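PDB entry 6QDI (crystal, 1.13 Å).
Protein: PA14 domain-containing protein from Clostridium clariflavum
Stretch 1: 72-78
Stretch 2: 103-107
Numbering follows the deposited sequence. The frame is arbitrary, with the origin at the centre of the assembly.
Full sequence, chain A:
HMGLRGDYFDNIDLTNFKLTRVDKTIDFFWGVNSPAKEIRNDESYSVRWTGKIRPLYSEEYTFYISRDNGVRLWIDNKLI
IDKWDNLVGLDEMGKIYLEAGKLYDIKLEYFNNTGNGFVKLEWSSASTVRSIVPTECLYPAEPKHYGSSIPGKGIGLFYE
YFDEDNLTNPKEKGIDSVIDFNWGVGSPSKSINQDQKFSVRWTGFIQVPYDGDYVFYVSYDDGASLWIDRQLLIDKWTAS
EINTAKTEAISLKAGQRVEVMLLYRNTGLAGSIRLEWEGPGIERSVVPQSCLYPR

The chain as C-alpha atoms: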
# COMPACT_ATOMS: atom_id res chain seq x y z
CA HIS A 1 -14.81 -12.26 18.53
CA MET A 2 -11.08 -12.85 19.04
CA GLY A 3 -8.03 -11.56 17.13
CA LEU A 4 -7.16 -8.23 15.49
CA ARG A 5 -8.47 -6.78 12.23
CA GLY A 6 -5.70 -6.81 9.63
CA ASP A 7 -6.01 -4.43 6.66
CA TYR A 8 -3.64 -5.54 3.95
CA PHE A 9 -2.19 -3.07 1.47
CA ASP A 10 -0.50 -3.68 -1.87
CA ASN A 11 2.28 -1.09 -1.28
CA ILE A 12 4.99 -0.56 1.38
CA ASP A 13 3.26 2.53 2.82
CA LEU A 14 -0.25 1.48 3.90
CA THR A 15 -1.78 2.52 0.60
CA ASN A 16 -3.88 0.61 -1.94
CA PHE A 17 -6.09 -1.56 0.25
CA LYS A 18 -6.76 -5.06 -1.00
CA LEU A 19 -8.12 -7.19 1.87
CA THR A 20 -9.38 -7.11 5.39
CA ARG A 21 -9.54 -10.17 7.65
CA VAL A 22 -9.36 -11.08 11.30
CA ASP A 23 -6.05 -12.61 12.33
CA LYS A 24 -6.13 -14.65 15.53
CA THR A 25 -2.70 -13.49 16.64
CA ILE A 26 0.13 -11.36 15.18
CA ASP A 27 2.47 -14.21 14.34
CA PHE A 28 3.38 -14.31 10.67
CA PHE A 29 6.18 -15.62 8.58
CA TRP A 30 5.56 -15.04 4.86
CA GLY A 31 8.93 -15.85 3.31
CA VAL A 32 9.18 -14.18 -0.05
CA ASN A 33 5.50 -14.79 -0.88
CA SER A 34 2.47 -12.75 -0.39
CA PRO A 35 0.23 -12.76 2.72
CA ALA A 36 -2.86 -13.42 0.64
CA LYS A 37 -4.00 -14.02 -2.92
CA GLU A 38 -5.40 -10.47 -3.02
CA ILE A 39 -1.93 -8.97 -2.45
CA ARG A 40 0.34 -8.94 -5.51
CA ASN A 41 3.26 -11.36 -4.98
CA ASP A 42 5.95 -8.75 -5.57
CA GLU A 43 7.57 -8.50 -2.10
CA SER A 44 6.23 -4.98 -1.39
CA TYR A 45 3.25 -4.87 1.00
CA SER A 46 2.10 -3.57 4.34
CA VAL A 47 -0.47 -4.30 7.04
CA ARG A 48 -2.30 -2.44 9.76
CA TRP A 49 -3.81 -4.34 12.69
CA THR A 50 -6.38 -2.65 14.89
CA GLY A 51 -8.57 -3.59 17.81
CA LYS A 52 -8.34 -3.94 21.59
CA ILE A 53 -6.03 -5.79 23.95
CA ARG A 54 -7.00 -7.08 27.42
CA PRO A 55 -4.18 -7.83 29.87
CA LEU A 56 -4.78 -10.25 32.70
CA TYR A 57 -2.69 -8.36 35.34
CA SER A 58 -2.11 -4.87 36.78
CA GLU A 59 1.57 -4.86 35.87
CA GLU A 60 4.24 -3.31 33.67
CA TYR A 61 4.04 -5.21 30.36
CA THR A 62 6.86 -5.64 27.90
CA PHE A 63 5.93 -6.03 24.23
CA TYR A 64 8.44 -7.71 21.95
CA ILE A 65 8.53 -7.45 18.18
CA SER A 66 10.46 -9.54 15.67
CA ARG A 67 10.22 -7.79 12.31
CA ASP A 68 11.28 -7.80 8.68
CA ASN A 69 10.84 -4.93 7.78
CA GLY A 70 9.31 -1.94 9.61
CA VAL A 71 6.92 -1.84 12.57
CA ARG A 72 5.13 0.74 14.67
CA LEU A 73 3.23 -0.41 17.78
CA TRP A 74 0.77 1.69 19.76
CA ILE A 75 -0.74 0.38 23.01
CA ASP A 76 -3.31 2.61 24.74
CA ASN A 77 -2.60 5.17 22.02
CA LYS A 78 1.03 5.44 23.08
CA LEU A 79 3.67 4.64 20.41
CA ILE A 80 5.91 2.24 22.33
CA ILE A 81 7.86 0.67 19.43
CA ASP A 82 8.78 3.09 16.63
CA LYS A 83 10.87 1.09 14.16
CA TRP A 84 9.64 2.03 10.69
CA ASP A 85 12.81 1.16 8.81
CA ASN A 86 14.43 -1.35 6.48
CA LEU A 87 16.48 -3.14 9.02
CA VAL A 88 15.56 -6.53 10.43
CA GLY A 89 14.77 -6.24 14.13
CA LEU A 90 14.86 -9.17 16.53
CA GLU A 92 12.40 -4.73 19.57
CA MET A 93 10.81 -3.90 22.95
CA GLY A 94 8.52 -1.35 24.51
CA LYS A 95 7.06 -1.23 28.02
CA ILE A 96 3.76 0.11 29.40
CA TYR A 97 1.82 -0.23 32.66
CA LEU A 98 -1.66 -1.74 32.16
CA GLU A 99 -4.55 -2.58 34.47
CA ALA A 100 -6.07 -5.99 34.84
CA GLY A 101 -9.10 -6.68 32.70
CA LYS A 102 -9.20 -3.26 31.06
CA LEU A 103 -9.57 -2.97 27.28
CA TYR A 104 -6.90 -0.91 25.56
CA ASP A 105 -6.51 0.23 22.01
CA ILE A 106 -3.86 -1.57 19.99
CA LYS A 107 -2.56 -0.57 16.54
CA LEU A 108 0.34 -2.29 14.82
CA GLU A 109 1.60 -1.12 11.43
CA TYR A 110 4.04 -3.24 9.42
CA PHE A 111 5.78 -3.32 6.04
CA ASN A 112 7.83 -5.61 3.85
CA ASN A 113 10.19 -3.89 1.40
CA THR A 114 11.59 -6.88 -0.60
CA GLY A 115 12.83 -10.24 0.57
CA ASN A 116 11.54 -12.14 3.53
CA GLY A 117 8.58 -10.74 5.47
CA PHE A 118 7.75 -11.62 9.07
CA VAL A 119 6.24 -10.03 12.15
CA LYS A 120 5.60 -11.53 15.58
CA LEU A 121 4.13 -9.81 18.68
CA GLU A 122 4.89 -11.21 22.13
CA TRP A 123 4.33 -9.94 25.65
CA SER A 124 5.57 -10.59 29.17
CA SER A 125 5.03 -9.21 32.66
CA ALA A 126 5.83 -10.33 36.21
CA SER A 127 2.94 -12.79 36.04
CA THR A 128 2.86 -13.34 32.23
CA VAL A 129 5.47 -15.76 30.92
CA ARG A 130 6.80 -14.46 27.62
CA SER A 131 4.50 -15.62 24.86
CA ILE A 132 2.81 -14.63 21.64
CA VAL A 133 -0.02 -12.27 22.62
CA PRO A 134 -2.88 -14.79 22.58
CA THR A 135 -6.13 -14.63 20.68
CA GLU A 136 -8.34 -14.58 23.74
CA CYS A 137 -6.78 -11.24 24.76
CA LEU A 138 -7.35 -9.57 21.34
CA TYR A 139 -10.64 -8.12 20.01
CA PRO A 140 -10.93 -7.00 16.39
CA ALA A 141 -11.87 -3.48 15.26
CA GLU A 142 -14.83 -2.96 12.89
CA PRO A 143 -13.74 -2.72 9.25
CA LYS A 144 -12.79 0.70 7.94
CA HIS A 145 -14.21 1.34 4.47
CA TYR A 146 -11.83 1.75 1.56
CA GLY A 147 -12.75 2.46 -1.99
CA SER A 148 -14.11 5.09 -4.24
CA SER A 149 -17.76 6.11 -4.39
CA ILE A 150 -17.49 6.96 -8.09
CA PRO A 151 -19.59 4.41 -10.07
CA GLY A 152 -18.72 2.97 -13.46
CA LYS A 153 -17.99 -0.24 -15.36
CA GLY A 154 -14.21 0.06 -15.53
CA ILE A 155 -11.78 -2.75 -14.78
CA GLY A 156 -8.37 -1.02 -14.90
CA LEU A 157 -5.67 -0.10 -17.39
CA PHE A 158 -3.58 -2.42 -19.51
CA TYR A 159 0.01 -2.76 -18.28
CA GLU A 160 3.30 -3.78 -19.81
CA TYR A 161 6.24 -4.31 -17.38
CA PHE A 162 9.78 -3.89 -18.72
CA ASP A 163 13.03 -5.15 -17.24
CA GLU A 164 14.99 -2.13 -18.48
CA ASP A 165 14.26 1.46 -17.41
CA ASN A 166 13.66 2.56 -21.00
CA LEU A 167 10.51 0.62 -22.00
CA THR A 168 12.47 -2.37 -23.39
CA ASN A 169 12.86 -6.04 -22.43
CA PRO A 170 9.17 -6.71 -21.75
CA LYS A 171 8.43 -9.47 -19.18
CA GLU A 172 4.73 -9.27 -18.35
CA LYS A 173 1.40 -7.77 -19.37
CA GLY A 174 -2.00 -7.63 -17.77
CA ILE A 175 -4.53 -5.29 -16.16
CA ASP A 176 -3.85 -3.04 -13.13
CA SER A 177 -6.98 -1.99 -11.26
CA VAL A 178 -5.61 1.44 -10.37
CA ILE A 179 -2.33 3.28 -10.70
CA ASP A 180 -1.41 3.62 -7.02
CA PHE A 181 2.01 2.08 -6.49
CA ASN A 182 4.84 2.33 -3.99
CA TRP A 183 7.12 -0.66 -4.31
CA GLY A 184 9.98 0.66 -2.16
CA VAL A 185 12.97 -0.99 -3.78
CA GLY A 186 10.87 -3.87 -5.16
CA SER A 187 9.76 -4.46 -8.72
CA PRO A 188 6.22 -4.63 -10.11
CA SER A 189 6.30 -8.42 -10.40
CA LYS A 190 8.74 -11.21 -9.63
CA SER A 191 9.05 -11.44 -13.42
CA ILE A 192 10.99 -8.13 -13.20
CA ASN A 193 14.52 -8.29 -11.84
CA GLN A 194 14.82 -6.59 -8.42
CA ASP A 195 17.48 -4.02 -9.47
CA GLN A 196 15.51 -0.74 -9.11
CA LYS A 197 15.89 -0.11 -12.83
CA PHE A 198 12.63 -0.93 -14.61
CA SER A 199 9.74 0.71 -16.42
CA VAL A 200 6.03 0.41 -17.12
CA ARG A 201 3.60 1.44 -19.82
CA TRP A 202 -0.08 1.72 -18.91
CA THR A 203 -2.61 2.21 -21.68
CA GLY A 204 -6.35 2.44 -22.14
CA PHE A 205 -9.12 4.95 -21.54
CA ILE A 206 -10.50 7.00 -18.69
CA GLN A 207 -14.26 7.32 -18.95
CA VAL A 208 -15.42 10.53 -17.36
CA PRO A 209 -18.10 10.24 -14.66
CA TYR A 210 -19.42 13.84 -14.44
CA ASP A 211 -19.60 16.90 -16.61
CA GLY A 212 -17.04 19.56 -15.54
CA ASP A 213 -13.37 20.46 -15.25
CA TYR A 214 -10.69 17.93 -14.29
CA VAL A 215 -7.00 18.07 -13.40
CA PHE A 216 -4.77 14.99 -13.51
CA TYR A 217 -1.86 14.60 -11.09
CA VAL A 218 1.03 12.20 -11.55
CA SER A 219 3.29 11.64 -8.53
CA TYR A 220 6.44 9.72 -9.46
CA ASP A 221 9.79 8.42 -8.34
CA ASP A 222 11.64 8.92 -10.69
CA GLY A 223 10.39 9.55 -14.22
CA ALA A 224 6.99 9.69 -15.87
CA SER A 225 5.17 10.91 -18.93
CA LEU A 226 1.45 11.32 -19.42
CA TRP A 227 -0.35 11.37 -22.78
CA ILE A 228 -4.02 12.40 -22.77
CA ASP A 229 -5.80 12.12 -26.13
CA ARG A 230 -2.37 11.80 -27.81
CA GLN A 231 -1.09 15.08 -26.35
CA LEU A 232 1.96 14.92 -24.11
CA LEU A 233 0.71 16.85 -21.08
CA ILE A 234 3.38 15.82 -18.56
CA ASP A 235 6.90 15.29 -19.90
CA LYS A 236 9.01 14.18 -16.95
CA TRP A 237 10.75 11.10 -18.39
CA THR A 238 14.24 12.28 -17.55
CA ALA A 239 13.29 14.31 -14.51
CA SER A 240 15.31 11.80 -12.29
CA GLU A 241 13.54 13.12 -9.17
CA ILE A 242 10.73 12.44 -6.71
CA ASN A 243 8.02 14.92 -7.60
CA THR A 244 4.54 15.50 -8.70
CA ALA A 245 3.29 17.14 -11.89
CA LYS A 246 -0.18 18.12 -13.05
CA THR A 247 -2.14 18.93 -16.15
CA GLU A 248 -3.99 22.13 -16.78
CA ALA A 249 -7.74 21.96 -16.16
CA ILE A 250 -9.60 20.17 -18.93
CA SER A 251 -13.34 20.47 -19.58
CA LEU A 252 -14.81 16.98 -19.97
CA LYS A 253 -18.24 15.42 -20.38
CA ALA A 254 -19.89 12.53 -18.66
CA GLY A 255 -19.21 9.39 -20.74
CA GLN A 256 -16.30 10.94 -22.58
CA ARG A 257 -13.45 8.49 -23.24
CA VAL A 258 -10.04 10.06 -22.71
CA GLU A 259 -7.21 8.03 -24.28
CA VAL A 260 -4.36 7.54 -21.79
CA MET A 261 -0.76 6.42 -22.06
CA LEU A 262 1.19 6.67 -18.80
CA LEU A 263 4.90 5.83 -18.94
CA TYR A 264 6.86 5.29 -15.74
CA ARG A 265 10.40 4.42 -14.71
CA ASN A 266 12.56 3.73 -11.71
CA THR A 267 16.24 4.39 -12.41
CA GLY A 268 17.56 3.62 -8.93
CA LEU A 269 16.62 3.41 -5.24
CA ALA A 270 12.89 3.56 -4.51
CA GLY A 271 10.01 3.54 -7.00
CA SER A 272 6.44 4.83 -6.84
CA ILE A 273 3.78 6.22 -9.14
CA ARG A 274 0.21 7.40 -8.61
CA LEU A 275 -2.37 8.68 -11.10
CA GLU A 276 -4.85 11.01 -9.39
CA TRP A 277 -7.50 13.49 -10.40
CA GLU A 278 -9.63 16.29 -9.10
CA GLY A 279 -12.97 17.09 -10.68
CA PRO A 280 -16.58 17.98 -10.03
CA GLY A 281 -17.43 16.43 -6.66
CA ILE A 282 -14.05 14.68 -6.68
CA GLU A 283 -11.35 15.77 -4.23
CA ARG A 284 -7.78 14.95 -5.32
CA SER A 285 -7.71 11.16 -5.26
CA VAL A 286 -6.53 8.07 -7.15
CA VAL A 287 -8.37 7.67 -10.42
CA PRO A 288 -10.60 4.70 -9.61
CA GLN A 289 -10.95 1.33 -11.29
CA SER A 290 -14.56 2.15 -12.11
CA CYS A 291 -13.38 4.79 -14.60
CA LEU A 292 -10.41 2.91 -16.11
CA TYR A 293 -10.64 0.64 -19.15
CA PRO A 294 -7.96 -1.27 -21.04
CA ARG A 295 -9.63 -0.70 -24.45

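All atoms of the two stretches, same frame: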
# COMPACT_ATOMS: atom_id res chain seq x y z
N ARG A 72 5.50 -0.20 13.62
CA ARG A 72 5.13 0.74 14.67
C ARG A 72 4.06 0.07 15.50
O ARG A 72 3.10 -0.46 14.97
CB ARG A 72 4.61 2.08 14.11
CG ARG A 72 5.71 2.94 13.48
CD ARG A 72 5.34 4.38 13.29
NE ARG A 72 6.47 5.21 12.79
CZ ARG A 72 6.57 5.71 11.56
NH1 ARG A 72 5.64 5.41 10.60
NH2 ARG A 72 7.63 6.48 11.25
N LEU A 73 4.20 0.15 16.84
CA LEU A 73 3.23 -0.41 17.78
C LEU A 73 2.74 0.63 18.75
O LEU A 73 3.56 1.22 19.45
CB LEU A 73 3.81 -1.56 18.57
CG LEU A 73 2.90 -2.19 19.66
CD1 LEU A 73 1.71 -2.90 19.06
CD2 LEU A 73 3.69 -3.14 20.53
N TRP A 74 1.43 0.83 18.78
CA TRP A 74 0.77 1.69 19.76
C TRP A 74 -0.06 0.81 20.68
O TRP A 74 -0.87 -0.01 20.22
CB TRP A 74 -0.18 2.72 19.11
CG TRP A 74 0.34 3.78 18.22
CD1 TRP A 74 0.48 5.10 18.54
CD2 TRP A 74 0.72 3.68 16.84
NE1 TRP A 74 0.91 5.81 17.47
CE2 TRP A 74 1.10 4.97 16.42
CE3 TRP A 74 0.81 2.62 15.93
CZ2 TRP A 74 1.49 5.24 15.12
CZ3 TRP A 74 1.22 2.89 14.62
CH2 TRP A 74 1.54 4.19 14.23
N ILE A 75 0.10 1.02 21.99
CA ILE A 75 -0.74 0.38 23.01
C ILE A 75 -1.33 1.53 23.81
O ILE A 75 -0.60 2.41 24.22
CB ILE A 75 0.05 -0.56 23.94
CG1 ILE A 75 0.74 -1.71 23.18
CG2 ILE A 75 -0.87 -1.08 25.05
CD1 ILE A 75 -0.21 -2.72 22.60
N ASP A 76 -2.64 1.53 24.02
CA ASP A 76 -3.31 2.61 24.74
C ASP A 76 -3.01 3.96 24.11
O ASP A 76 -2.84 4.98 24.80
CB ASP A 76 -2.90 2.61 26.22
CG ASP A 76 -3.77 3.54 27.07
OD1 ASP A 76 -4.98 3.67 26.78
OD2 ASP A 76 -3.25 4.12 28.02
N ASN A 77 -2.89 3.98 22.79
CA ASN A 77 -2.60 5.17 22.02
C ASN A 77 -1.24 5.78 22.29
O ASN A 77 -0.95 6.92 21.87
CB ASN A 77 -3.75 6.17 22.10
CG ASN A 77 -5.07 5.52 21.70
OD1 ASN A 77 -5.25 5.15 20.56
ND2 ASN A 77 -5.96 5.30 22.68
N LYS A 78 -0.32 5.01 22.88
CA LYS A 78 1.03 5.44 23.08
C LYS A 78 1.91 4.64 22.12
O LYS A 78 1.85 3.39 22.12
CB LYS A 78 1.48 5.22 24.51
CG LYS A 78 2.90 5.71 24.75
CD LYS A 78 3.35 5.65 26.22
CE LYS A 78 2.86 6.81 27.06
NZ LYS A 78 3.37 8.17 26.67
N LEU A 103 -9.78 -2.93 28.72
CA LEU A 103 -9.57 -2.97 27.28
C LEU A 103 -8.78 -1.75 26.84
O LEU A 103 -9.18 -0.61 27.14
CB LEU A 103 -10.88 -2.96 26.52
CG LEU A 103 -11.70 -4.23 26.63
CD1 LEU A 103 -13.13 -3.99 26.16
CD2 LEU A 103 -11.04 -5.33 25.82
N TYR A 104 -7.73 -1.97 26.08
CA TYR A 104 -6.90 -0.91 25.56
C TYR A 104 -6.84 -0.97 24.05
O TYR A 104 -6.84 -2.03 23.46
CB TYR A 104 -5.49 -1.04 26.08
CG TYR A 104 -5.38 -0.85 27.58
CD1 TYR A 104 -5.24 0.43 28.12
CD2 TYR A 104 -5.37 -1.92 28.45
CE1 TYR A 104 -5.12 0.65 29.48
CE2 TYR A 104 -5.24 -1.72 29.82
CZ TYR A 104 -5.11 -0.44 30.33
OH TYR A 104 -4.99 -0.25 31.70
N ASP A 105 -6.76 0.20 23.42
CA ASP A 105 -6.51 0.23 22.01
C ASP A 105 -5.16 -0.40 21.68
O ASP A 105 -4.19 -0.25 22.44
CB ASP A 105 -6.51 1.66 21.52
CG ASP A 105 -7.90 2.28 21.58
OD1 ASP A 105 -8.86 1.59 21.17
OD2 ASP A 105 -8.01 3.41 21.99
N ILE A 106 -5.10 -1.06 20.54
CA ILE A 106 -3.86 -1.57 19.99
C ILE A 106 -3.91 -1.26 18.50
O ILE A 106 -4.91 -1.51 17.82
CB ILE A 106 -3.61 -3.08 20.29
CG1 ILE A 106 -2.33 -3.56 19.60
CG2 ILE A 106 -4.80 -3.93 19.91
CD1 ILE A 106 -1.86 -4.90 20.13
N LYS A 107 -2.77 -0.77 17.98
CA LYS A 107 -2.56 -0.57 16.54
C LYS A 107 -1.16 -1.00 16.22
O LYS A 107 -0.21 -0.56 16.91
CB LYS A 107 -2.79 0.90 16.16
CG LYS A 107 -2.51 1.17 14.69
CD LYS A 107 -2.93 2.57 14.24
CE LYS A 107 -2.32 3.69 15.01
NZ LYS A 107 -2.74 5.01 14.47
O HOH W 1 -6.79 2.59 25.09
O HOH W 2 -3.13 2.05 20.73
O HOH W 3 -7.47 4.71 19.17

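Two antiparallel strands, 72-75 and 104-107, lie side by side with their axes 4.9 Å apart at closest approach and their N-to-C directions at 173°. Together the two stretches bury 475 Å², both sides summed. Three residues cover the most surface, Lys107 (100 Å²), Trp74 (71 Å²) and Asp105 (67 Å²), and each combines a backbone link with a side-chain contact.

Lys107 and Trp74 face each other as a hydrogen-bonded pair, with their CA atoms 5.2 Å apart. Trp74 N donates to Lys107 O at 2.8 Å with an N-H...O angle of 176°, and Lys107 N donates back to Trp74 O at 3.0 Å and 167°. Because both side chains leave the same face of the sheet, the lysine can lie over the indole. Its chi1, chi2 and chi4 are t, while chi3 is p (56°), and this single bend accompanies a course across the ring: Lys107 CE sits 3.5 Å from the centroid of the Trp74 six-membered ring, 15° off the normal, a CH-pi contact. Lys107 NZ follows at 4.2 Å from the same centroid and only 5° off the normal, which places the ammonium over the ring face in a cation-pi interaction. Lysine suits this site because its methylenes can pack on the aromatic face while its charge meets the pi cloud; tryptophan offers a broad, electron-rich surface for both.

The other face of the sheet is apolar at the neighbouring pair. Ile75 and Ile106, CA atoms 4.8 Å apart, form a non-hydrogen-bonded bridge: no backbone hydrogen bond joins them directly, and their side chains pack together on this face. Ile75 CD1 meets Ile106 CD1 at 3.7 Å, and Leu73 CD1 approaches Ile106 CG1 at 4.1 Å. All three residues are buried, as suits branched aliphatic side chains. Between the backbone hydrogen bonds, CA-H...O contacts add support: Ile106 CA lies 3.4 Å from Trp74 O, with an angle of 149° at the hydrogen.

Asp105 joins the second strand to the type I' turn that runs from Ile75 to Lys78. The turn is closed by Lys78 N donating to Ile75 O at 2.9 Å and Ile75 N to Lys78 O, also at 2.9 Å. Asp76 and Asn77 occupy its middle positions with positive phi (55° and 64°), a conformation that aspartate and asparagine tolerate comparatively well. Asp76 N donates to Asp105 O at 2.8 Å and 159°, extending the backbone pairing into the turn. The CA-to-CB bond of Asp105 points toward the first stretch, and its OD2 accepts a hydrogen bond from Asn77 ND2 at 2.9 Å and 160°; OD1 is satisfied elsewhere in the structure.

Water completes this polar margin. Water 1 donates to Asp76 OD1 at 2.7 Å and accepts from Asp105 N at 2.9 Å, connecting the two aspartates. Beside them, Asp76 OD1 approaches the edge of the buried Tyr104 ring, 3.5 Å from Tyr104 CD1.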